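Long-range contact in transmembrane oligosaccharyl transferase (PDB 3WAJ), which is an archaeal membrane protein of the STT3/AglB oligosaccharyl transferase family, with a helical transmembrane part and a large soluble part: residues Asn661-Ile669 against Ala728-Pro738. Sequence-based numbering, arbitrary orientation.
Sequences NSIIIPLRI and AVMRARYGVSP
Edge strand 663-664 of a small antiparallel sheet and the chain that follows it pack here on the C-terminal part of helix 717-732, mainly through apolar side chains and with no hydrogen bond between the two segments. Ala732 is the point of convergence: its CB meets Ile663 CD1 at 3.5 Å and Pro666 CD at 3.4 Å, so one methyl is held between a strand side chain and a proline ring. Ile663 also crosses Val729 at about a right angle, its CD1 4.1 Å from Val729 CG1. One turn back along the helix, the small Ala728 receives Ile665, whose chi1 of -67° sets CG1 beside the backbone N and CG2 anti to it; CG2 comes within 3.7 Å of Ala728 CB. Leu725 of the same helix also touches Ile665.

The helix stops in a Schellman motif. Gly735, with positive phi, is its C-prime residue; Val736 N bonds back to Arg731 O, and Gly735 N makes a weak bond to Ala732 O. The chain after the helix then passes Pro666, whose CG lies 3.3 Å from Val736 O and whose O is 3.2 Å from Ser737 CB. Pro666 is itself the centre of an inverse gamma turn, closed by Leu667 N on Ile665 O (2.6 Å), which bends the chain at Pro666. Within 728-738, Arg731 NE donates to Ser737 O at an N-H...O angle of 147°, the donor standing out of the carbonyl plane, a bond that ties the helix to the chain that follows it. Beyond the bend, Leu667 CB rests 4.0 Å from Pro738 CD, while helix 740-755 contributes Gln743 and Tyr747 as further neighbours of Leu667.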
loop_
_atom_site.group_PDB
_atom_site.type_symbol
_atom_site.label_atom_id
_atom_site.label_comp_id
_atom_site.label_asym_id
_atom_site.label_seq_id
_atom_site.Cartn_x
_atom_site.Cartn_y
_atom_site.Cartn_z
ATOM N N ASN A 661 10.048 -33.569 20.227
ATOM C CA ASN A 661 9.507 -33.131 21.517
ATOM C C ASN A 661 10.313 -32.018 22.200
ATOM O O ASN A 661 10.234 -31.834 23.417
ATOM C CB ASN A 661 9.308 -34.321 22.464
ATOM C CG ASN A 661 8.432 -35.398 21.872
ATOM O OD1 ASN A 661 7.436 -35.109 21.208
ATOM N ND2 ASN A 661 8.808 -36.659 22.100
ATOM N N SER A 662 11.094 -31.286 21.414
ATOM C CA SER A 662 11.819 -30.144 21.935
ATOM C C SER A 662 10.875 -28.961 22.001
ATOM O O SER A 662 9.855 -28.940 21.335
ATOM C CB SER A 662 12.980 -29.786 21.009
ATOM O OG SER A 662 14.072 -30.647 21.213
ATOM N N ILE A 663 11.196 -27.956 22.792
ATOM C CA ILE A 663 10.502 -26.703 22.569
ATOM C C ILE A 663 11.416 -25.777 21.741
ATOM O O ILE A 663 12.557 -25.496 22.107
ATOM C CB ILE A 663 9.823 -26.110 23.865
ATOM C CG1 ILE A 663 10.219 -24.665 24.108
ATOM C CG2 ILE A 663 10.001 -27.003 25.085
ATOM C CD1 ILE A 663 9.315 -23.724 23.377
ATOM N N ILE A 664 10.919 -25.381 20.575
ATOM C CA ILE A 664 11.700 -24.624 19.599
ATOM C C ILE A 664 11.219 -23.179 19.549
ATOM O O ILE A 664 10.021 -22.922 19.387
ATOM C CB ILE A 664 11.544 -25.232 18.176
ATOM C CG1 ILE A 664 11.989 -26.698 18.154
ATOM C CG2 ILE A 664 12.310 -24.408 17.138
ATOM C CD1 ILE A 664 11.527 -27.468 16.924
ATOM N N ILE A 665 12.142 -22.231 19.682
ATOM C CA ILE A 665 11.760 -20.835 19.538
ATOM C C ILE A 665 11.511 -20.571 18.055
ATOM O O ILE A 665 12.448 -20.585 17.247
ATOM C CB ILE A 665 12.815 -19.871 20.107
ATOM C CG1 ILE A 665 12.893 -20.013 21.626
ATOM C CG2 ILE A 665 12.492 -18.418 19.719
ATOM C CD1 ILE A 665 14.183 -19.480 22.227
ATOM N N PRO A 666 10.237 -20.312 17.692
ATOM C CA PRO A 666 9.816 -20.175 16.289
ATOM C C PRO A 666 10.273 -18.835 15.739
ATOM O O PRO A 666 9.464 -17.964 15.391
ATOM C CB PRO A 666 8.282 -20.225 16.377
ATOM C CG PRO A 666 7.996 -19.578 17.709
ATOM C CD PRO A 666 9.129 -20.014 18.625
ATOM N N LEU A 667 11.589 -18.675 15.706
ATOM C CA LEU A 667 12.233 -17.521 15.110
ATOM C C LEU A 667 13.455 -18.057 14.393
ATOM O O LEU A 667 14.376 -18.567 15.021
ATOM C CB LEU A 667 12.655 -16.494 16.174
ATOM C CG LEU A 667 13.485 -15.335 15.610
ATOM C CD1 LEU A 667 12.593 -14.433 14.742
ATOM C CD2 LEU A 667 14.191 -14.534 16.712
ATOM N N ARG A 668 13.458 -17.960 13.071
ATOM C CA ARG A 668 14.588 -18.435 12.293
ATOM C C ARG A 668 15.780 -17.489 12.488
ATOM O O ARG A 668 15.662 -16.283 12.270
ATOM C CB ARG A 668 14.197 -18.526 10.818
ATOM C CG ARG A 668 15.176 -19.305 9.975
ATOM C CD ARG A 668 14.487 -20.396 9.196
ATOM N NE ARG A 668 15.450 -21.112 8.373
ATOM C CZ ARG A 668 15.528 -21.003 7.054
ATOM N NH1 ARG A 668 14.670 -20.230 6.401
ATOM N NH2 ARG A 668 16.455 -21.678 6.390
ATOM N N ILE A 669 16.914 -18.040 12.921
ATOM C CA ILE A 669 18.129 -17.257 13.172
ATOM C C ILE A 669 18.845 -16.932 11.871
ATOM O O ILE A 669 19.000 -17.812 11.016
ATOM C CB ILE A 669 19.093 -18.016 14.100
ATOM C CG1 ILE A 669 18.417 -18.272 15.439
ATOM C CG2 ILE A 669 20.381 -17.223 14.325
ATOM C CD1 ILE A 669 17.678 -17.042 15.993
ATOM N N ALA A 728 10.306 -15.442 24.546
ATOM C CA ALA A 728 10.316 -16.272 23.339
ATOM C C ALA A 728 9.692 -17.642 23.627
ATOM O O ALA A 728 8.792 -18.093 22.919
ATOM C CB ALA A 728 11.736 -16.414 22.793
ATOM N N VAL A 729 10.170 -18.285 24.688
ATOM C CA VAL A 729 9.709 -19.614 25.051
ATOM C C VAL A 729 8.244 -19.553 25.409
ATOM O O VAL A 729 7.456 -20.398 24.986
ATOM C CB VAL A 729 10.505 -20.152 26.239
ATOM C CG1 VAL A 729 9.922 -21.469 26.718
ATOM C CG2 VAL A 729 11.967 -20.316 25.842
ATOM N N MET A 730 7.886 -18.541 26.192
ATOM C CA MET A 730 6.498 -18.314 26.543
ATOM C C MET A 730 5.609 -18.278 25.298
ATOM O O MET A 730 4.616 -18.993 25.245
ATOM C CB MET A 730 6.334 -17.019 27.337
ATOM C CG MET A 730 4.875 -16.662 27.611
ATOM S SD MET A 730 4.465 -14.932 27.277
ATOM C CE MET A 730 2.724 -15.095 26.898
ATOM N N ARG A 731 5.972 -17.467 24.299
ATOM C CA ARG A 731 5.148 -17.331 23.099
ATOM C C ARG A 731 5.226 -18.572 22.220
ATOM O O ARG A 731 4.296 -18.889 21.492
ATOM C CB ARG A 731 5.525 -16.059 22.311
ATOM C CG ARG A 731 5.130 -14.759 23.028
ATOM C CD ARG A 731 5.812 -13.537 22.459
ATOM N NE ARG A 731 5.067 -12.987 21.337
ATOM C CZ ARG A 731 4.317 -11.893 21.393
ATOM N NH1 ARG A 731 4.235 -11.199 22.514
ATOM N NH2 ARG A 731 3.669 -11.485 20.314
ATOM N N ALA A 732 6.337 -19.286 22.322
ATOM C CA ALA A 732 6.597 -20.457 21.484
ATOM C C ALA A 732 5.592 -21.598 21.629
ATOM O O ALA A 732 5.485 -22.445 20.745
ATOM C CB ALA A 732 7.998 -20.973 21.728
ATOM N N ARG A 733 4.873 -21.641 22.743
ATOM C CA ARG A 733 3.897 -22.710 22.953
ATOM C C ARG A 733 2.509 -22.352 22.434
ATOM O O ARG A 733 1.674 -23.229 22.239
ATOM C CB ARG A 733 3.840 -23.093 24.420
ATOM C CG ARG A 733 3.623 -21.928 25.361
ATOM C CD ARG A 733 3.778 -22.419 26.785
ATOM N NE ARG A 733 4.785 -23.477 26.834
ATOM C CZ ARG A 733 6.034 -23.301 27.241
ATOM N NH1 ARG A 733 6.422 -22.109 27.666
ATOM N NH2 ARG A 733 6.883 -24.318 27.243
ATOM N N TYR A 734 2.270 -21.059 22.222
ATOM C CA TYR A 734 1.124 -20.592 21.453
ATOM C C TYR A 734 1.521 -20.651 19.990
ATOM O O TYR A 734 0.791 -20.193 19.116
ATOM C CB TYR A 734 0.790 -19.146 21.807
ATOM C CG TYR A 734 0.034 -18.954 23.101
ATOM C CD1 TYR A 734 -1.126 -18.184 23.138
ATOM C CD2 TYR A 734 0.477 -19.532 24.286
ATOM C CE1 TYR A 734 -1.829 -17.995 24.324
ATOM C CE2 TYR A 734 -0.219 -19.352 25.474
ATOM C CZ TYR A 734 -1.370 -18.582 25.489
ATOM O OH TYR A 734 -2.061 -18.402 26.667
ATOM N N GLY A 735 2.706 -21.189 19.732
ATOM C CA GLY A 735 3.245 -21.238 18.389
ATOM C C GLY A 735 3.531 -19.886 17.746
ATOM O O GLY A 735 3.808 -19.843 16.548
ATOM N N VAL A 736 3.474 -18.793 18.514
ATOM C CA VAL A 736 3.787 -17.477 17.955
ATOM C C VAL A 736 5.225 -17.041 18.233
ATOM O O VAL A 736 5.892 -17.540 19.149
ATOM C CB VAL A 736 2.775 -16.361 18.356
ATOM C CG1 VAL A 736 1.408 -16.961 18.687
ATOM C CG2 VAL A 736 3.296 -15.551 19.512
ATOM N N SER A 737 5.700 -16.111 17.418
ATOM C CA SER A 737 7.097 -15.732 17.444
ATOM C C SER A 737 7.273 -14.523 18.372
ATOM O O SER A 737 6.277 -13.913 18.787
ATOM C CB SER A 737 7.579 -15.460 16.018
ATOM O OG SER A 737 7.157 -14.190 15.585
ATOM N N PRO A 738 8.527 -14.199 18.742
ATOM C CA PRO A 738 8.693 -13.099 19.709
ATOM C C PRO A 738 8.385 -11.735 19.095
ATOM O O PRO A 738 8.402 -11.611 17.855
ATOM C CB PRO A 738 10.188 -13.157 20.064
ATOM C CG PRO A 738 10.664 -14.548 19.601
ATOM C CD PRO A 738 9.810 -14.857 18.407
#